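Local coordinates for flagellar hook-associated protein (Burkholderia pseudomallei, PDB 4UT1) that probably serves as a structural component of the bacterial flagellum, forming part of the junction between hook and filament, at residues Gly325-Val339 with Gly433-Ala447. Residues are numbered along the deposited sequence; the frame is centred on the assembly and turned at random.
With EDO (1,2-ethanediol), chain K.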
loop_
_atom_site.group_PDB
_atom_site.type_symbol
_atom_site.label_atom_id
_atom_site.label_comp_id
_atom_site.label_asym_id
_atom_site.label_seq_id
_atom_site.Cartn_x
_atom_site.Cartn_y
_atom_site.Cartn_z
ATOM N N GLY A 325 9.012 10.075 22.521
ATOM C CA GLY A 325 10.034 9.847 23.531
ATOM C C GLY A 325 11.119 10.910 23.491
ATOM O O GLY A 325 11.059 11.833 22.680
ATOM N N VAL A 326 12.113 10.782 24.369
ATOM C CA VAL A 326 13.307 11.631 24.304
ATOM C C VAL A 326 14.553 10.753 24.168
ATOM O O VAL A 326 14.583 9.619 24.648
ATOM C CB VAL A 326 13.445 12.547 25.543
ATOM C CG1 VAL A 326 12.231 13.469 25.654
ATOM C CG2 VAL A 326 13.607 11.718 26.807
ATOM N N ASP A 327 15.572 11.291 23.507
ATOM C CA ASP A 327 16.788 10.541 23.218
ATOM C C ASP A 327 17.752 10.626 24.394
ATOM O O ASP A 327 17.366 11.048 25.482
ATOM C CB ASP A 327 17.448 11.052 21.928
ATOM C CG ASP A 327 17.927 12.502 22.027
ATOM O OD1 ASP A 327 18.105 13.034 23.138
ATOM O OD2 ASP A 327 18.151 13.111 20.964
ATOM N N MET A 328 19.002 10.238 24.169
ATOM C CA MET A 328 19.994 10.216 25.240
ATOM C C MET A 328 20.279 11.624 25.767
ATOM O O MET A 328 20.723 11.793 26.903
ATOM C CB MET A 328 21.289 9.553 24.755
ATOM C CG MET A 328 21.192 8.040 24.531
ATOM S SD MET A 328 21.060 7.072 26.066
ATOM C CE MET A 328 22.405 7.725 27.057
ATOM N N SER A 329 20.000 12.631 24.944
ATOM C CA SER A 329 20.229 14.024 25.327
ATOM C C SER A 329 18.976 14.706 25.874
ATOM O O SER A 329 18.980 15.908 26.124
ATOM C CB SER A 329 20.754 14.822 24.127
ATOM O OG SER A 329 21.863 14.167 23.537
ATOM N N GLY A 330 17.905 13.940 26.053
ATOM C CA GLY A 330 16.661 14.487 26.567
ATOM C C GLY A 330 15.865 15.256 25.531
ATOM O O GLY A 330 14.869 15.899 25.862
ATOM N N ASN A 331 16.306 15.195 24.275
ATOM C CA ASN A 331 15.615 15.855 23.171
ATOM C C ASN A 331 14.575 14.945 22.530
ATOM O O ASN A 331 14.755 13.738 22.491
ATOM C CB ASN A 331 16.621 16.316 22.116
ATOM C CG ASN A 331 17.521 17.422 22.620
ATOM O OD1 ASN A 331 17.091 18.290 23.393
ATOM N ND2 ASN A 331 18.779 17.398 22.197
ATOM N N PRO A 332 13.471 15.532 22.040
ATOM C CA PRO A 332 12.419 14.776 21.350
ATOM C C PRO A 332 12.965 13.844 20.269
ATOM O O PRO A 332 13.881 14.213 19.532
ATOM C CB PRO A 332 11.556 15.875 20.740
ATOM C CG PRO A 332 11.669 16.996 21.743
ATOM C CD PRO A 332 13.102 16.949 22.221
ATOM N N GLY A 333 12.424 12.631 20.206
ATOM C CA GLY A 333 12.824 11.672 19.195
ATOM C C GLY A 333 12.416 12.173 17.825
ATOM O O GLY A 333 11.425 12.891 17.691
ATOM N N GLY A 334 13.201 11.820 16.817
ATOM C CA GLY A 334 12.860 12.138 15.441
ATOM C C GLY A 334 12.482 10.888 14.674
ATOM O O GLY A 334 12.267 9.825 15.252
ATOM N N SER A 335 12.410 10.994 13.354
ATOM C CA SER A 335 12.089 9.819 12.554
ATOM C C SER A 335 13.201 8.775 12.622
ATOM O O SER A 335 14.370 9.122 12.689
ATOM C CB SER A 335 11.831 10.227 11.103
ATOM O OG SER A 335 10.614 10.944 11.045
ATOM N N LEU A 336 12.817 7.503 12.613
ATOM C CA LEU A 336 13.769 6.393 12.468
ATOM C C LEU A 336 13.731 5.810 11.048
ATOM O O LEU A 336 14.677 5.168 10.611
ATOM C CB LEU A 336 13.481 5.296 13.499
ATOM C CG LEU A 336 13.629 5.745 14.955
ATOM C CD1 LEU A 336 13.355 4.590 15.895
ATOM C CD2 LEU A 336 15.023 6.315 15.204
ATOM N N PHE A 337 12.635 6.043 10.329
ATOM C CA PHE A 337 12.481 5.528 8.969
ATOM C C PHE A 337 11.902 6.577 8.024
ATOM O O PHE A 337 11.240 7.512 8.454
ATOM C CB PHE A 337 11.593 4.280 8.973
ATOM C CG PHE A 337 12.183 3.139 9.729
ATOM C CD1 PHE A 337 13.075 2.287 9.117
ATOM C CD2 PHE A 337 11.892 2.950 11.080
ATOM C CE1 PHE A 337 13.658 1.252 9.817
ATOM C CE2 PHE A 337 12.462 1.901 11.781
ATOM C CZ PHE A 337 13.345 1.047 11.143
ATOM N N ALA A 338 12.167 6.410 6.727
ATOM C CA ALA A 338 11.623 7.295 5.715
ATOM C C ALA A 338 11.182 6.500 4.485
ATOM O O ALA A 338 11.723 5.436 4.197
ATOM C CB ALA A 338 12.653 8.362 5.332
ATOM N N VAL A 339 10.177 7.012 3.784
ATOM C CA VAL A 339 9.729 6.433 2.525
ATOM C C VAL A 339 9.409 7.553 1.529
ATOM O O VAL A 339 9.135 8.687 1.931
ATOM C CB VAL A 339 8.473 5.550 2.705
ATOM C CG1 VAL A 339 8.722 4.467 3.730
ATOM C CG2 VAL A 339 7.287 6.411 3.111
ATOM N N GLY A 433 12.112 3.338 -1.853
ATOM C CA GLY A 433 12.667 4.421 -1.067
ATOM C C GLY A 433 12.790 4.136 0.422
ATOM O O GLY A 433 13.290 4.976 1.164
ATOM N N PHE A 434 12.358 2.952 0.859
ATOM C CA PHE A 434 12.394 2.616 2.288
ATOM C C PHE A 434 13.812 2.686 2.840
ATOM O O PHE A 434 14.717 2.036 2.322
ATOM C CB PHE A 434 11.821 1.213 2.543
ATOM C CG PHE A 434 11.622 0.908 4.003
ATOM C CD1 PHE A 434 12.649 0.360 4.765
ATOM C CD2 PHE A 434 10.414 1.186 4.617
ATOM C CE1 PHE A 434 12.471 0.101 6.139
ATOM C CE2 PHE A 434 10.230 0.922 5.980
ATOM C CZ PHE A 434 11.264 0.369 6.728
ATOM N N SER A 435 14.014 3.457 3.905
ATOM C CA SER A 435 15.338 3.505 4.513
ATOM C C SER A 435 15.313 3.942 5.958
ATOM O O SER A 435 14.323 4.470 6.440
ATOM C CB SER A 435 16.250 4.448 3.746
ATOM O OG SER A 435 15.675 5.722 3.669
ATOM N N LEU A 436 16.432 3.718 6.628
ATOM C CA LEU A 436 16.627 4.246 7.963
ATOM C C LEU A 436 16.844 5.740 7.819
ATOM O O LEU A 436 17.666 6.172 7.009
ATOM C CB LEU A 436 17.822 3.556 8.648
ATOM C CG LEU A 436 17.620 2.138 9.186
ATOM C CD1 LEU A 436 17.290 1.130 8.081
ATOM C CD2 LEU A 436 18.859 1.669 9.979
ATOM N N ALA A 437 16.080 6.545 8.557
ATOM C CA ALA A 437 16.325 7.978 8.564
ATOM C C ALA A 437 17.668 8.276 9.220
ATOM O O ALA A 437 18.338 9.250 8.875
ATOM C CB ALA A 437 15.209 8.704 9.277
ATOM N N THR A 438 18.044 7.428 10.177
ATOM C CA THR A 438 19.347 7.485 10.823
ATOM C C THR A 438 19.720 6.080 11.287
ATOM O O THR A 438 18.840 5.267 11.591
ATOM C CB THR A 438 19.364 8.461 12.019
ATOM O OG1 THR A 438 20.656 8.437 12.638
ATOM C CG2 THR A 438 18.316 8.068 13.048
ATOM N N ALA A 439 21.018 5.787 11.321
ATOM C CA ALA A 439 21.491 4.494 11.799
ATOM C C ALA A 439 22.206 4.638 13.138
ATOM O O ALA A 439 22.818 3.683 13.637
ATOM C CB ALA A 439 22.419 3.841 10.765
ATOM N N ASN A 440 22.135 5.841 13.696
ATOM C CA ASN A 440 22.737 6.152 14.987
ATOM C C ASN A 440 21.824 5.659 16.102
ATOM O O ASN A 440 20.681 6.107 16.227
ATOM C CB ASN A 440 22.992 7.660 15.105
ATOM C CG ASN A 440 23.794 8.042 16.349
ATOM O OD1 ASN A 440 24.133 7.198 17.181
ATOM N ND2 ASN A 440 24.106 9.335 16.471
ATOM N N GLY A 441 22.335 4.729 16.905
ATOM C CA GLY A 441 21.542 4.082 17.931
ATOM C C GLY A 441 21.042 5.029 19.002
ATOM O O GLY A 441 20.043 4.744 19.670
ATOM N N SER A 442 21.724 6.163 19.149
ATOM C CA SER A 442 21.332 7.180 20.122
ATOM C C SER A 442 20.026 7.878 19.734
ATOM O O SER A 442 19.374 8.507 20.580
ATOM C CB SER A 442 22.448 8.217 20.284
ATOM O OG SER A 442 23.625 7.604 20.802
ATOM N N ALA A 443 19.647 7.776 18.463
ATOM C CA ALA A 443 18.426 8.431 17.994
ATOM C C ALA A 443 17.155 7.723 18.460
ATOM O O ALA A 443 16.062 8.284 18.364
ATOM C CB ALA A 443 18.432 8.538 16.457
ATOM N N ILE A 444 17.281 6.487 18.930
ATOM C CA ILE A 444 16.128 5.794 19.491
ATOM C C ILE A 444 15.725 6.510 20.791
ATOM O O ILE A 444 16.524 6.640 21.712
ATOM C CB ILE A 444 16.428 4.302 19.746
ATOM C CG1 ILE A 444 16.761 3.604 18.422
ATOM C CG2 ILE A 444 15.240 3.609 20.421
ATOM C CD1 ILE A 444 17.381 2.242 18.592
ATOM N N ALA A 445 14.499 7.011 20.832
ATOM C CA ALA A 445 14.027 7.768 21.988
ATOM C C ALA A 445 13.369 6.821 22.986
ATOM O O ALA A 445 12.157 6.653 22.980
ATOM C CB ALA A 445 13.056 8.857 21.547
ATOM N N ALA A 446 14.179 6.202 23.840
ATOM C CA ALA A 446 13.692 5.154 24.729
ATOM C C ALA A 446 12.942 5.695 25.942
ATOM O O ALA A 446 12.124 4.997 26.524
ATOM C CB ALA A 446 14.856 4.280 25.193
ATOM N N ALA A 447 13.223 6.930 26.310
ATOM C CA ALA A 447 12.666 7.501 27.537
ATOM C C ALA A 447 11.357 8.245 27.303
ATOM O O ALA A 447 11.147 8.824 26.242
ATOM C CB ALA A 447 13.680 8.423 28.164
HETATM C C1 EDO K . 11.759 16.799 28.757
HETATM O O1 EDO K . 10.487 16.178 28.555
HETATM C C2 EDO K . 12.848 15.967 28.096
HETATM O O2 EDO K . 14.121 16.566 28.362
HETATM O O HOH W 1 16.622 7.522 25.028
HETATM O O HOH W 2 15.654 10.805 17.312
HETATM O O HOH W 3 16.442 3.658 12.161
#
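Two first torsions place the rings of Phe337 and Phe434 in contact: CG of Phe337 lies beside its backbone N (chi1 -64°), whereas CG of Phe434 is turned anti to its own N (chi1 -170°). Phe434 crosses Phe337 obliquely, bringing its CZ to 3.6 Å from CD1 of Phe337, an oblique aromatic pair with planes inclined at 32°. Leu436 runs alongside Phe337 and sets CD1 4.0 Å from its CE1, while Val339 CG1 touches Phe434 CD2.

Two backbone bonds pair Ala338 with Ser435 in a two-stranded antiparallel ribbon: Ala338 N to Ser435 O, 2.9 Å, and Ser435 N to Ala338 O, 3.0 Å. Two residues on, Ala437 N reaches Leu336 O (2.8 Å) from well above the carbonyl plane, and a water joins that oxygen to Thr438 O. There the strand pairing ends, and side chains and water span the gap: Leu336 sends CD2 to 3.9 Å from Ala443 O, a second water links that oxygen to Gly334 N, and Ala445 CB lies 3.7 Å from Gly333 CA. At a single bridge further on, Val326 N donates to Ala447 O (2.9 Å) and Val326 CG2 packs on Ala447 CB.

The ribbon brackets the 93 intervening residues, rich in strand, and lies against the helical rod: Phe337 packs edge-to-face with Phe314 of helix 287-322 and Tyr120 of helix 113-129, and Leu436 rests on helix 134-193.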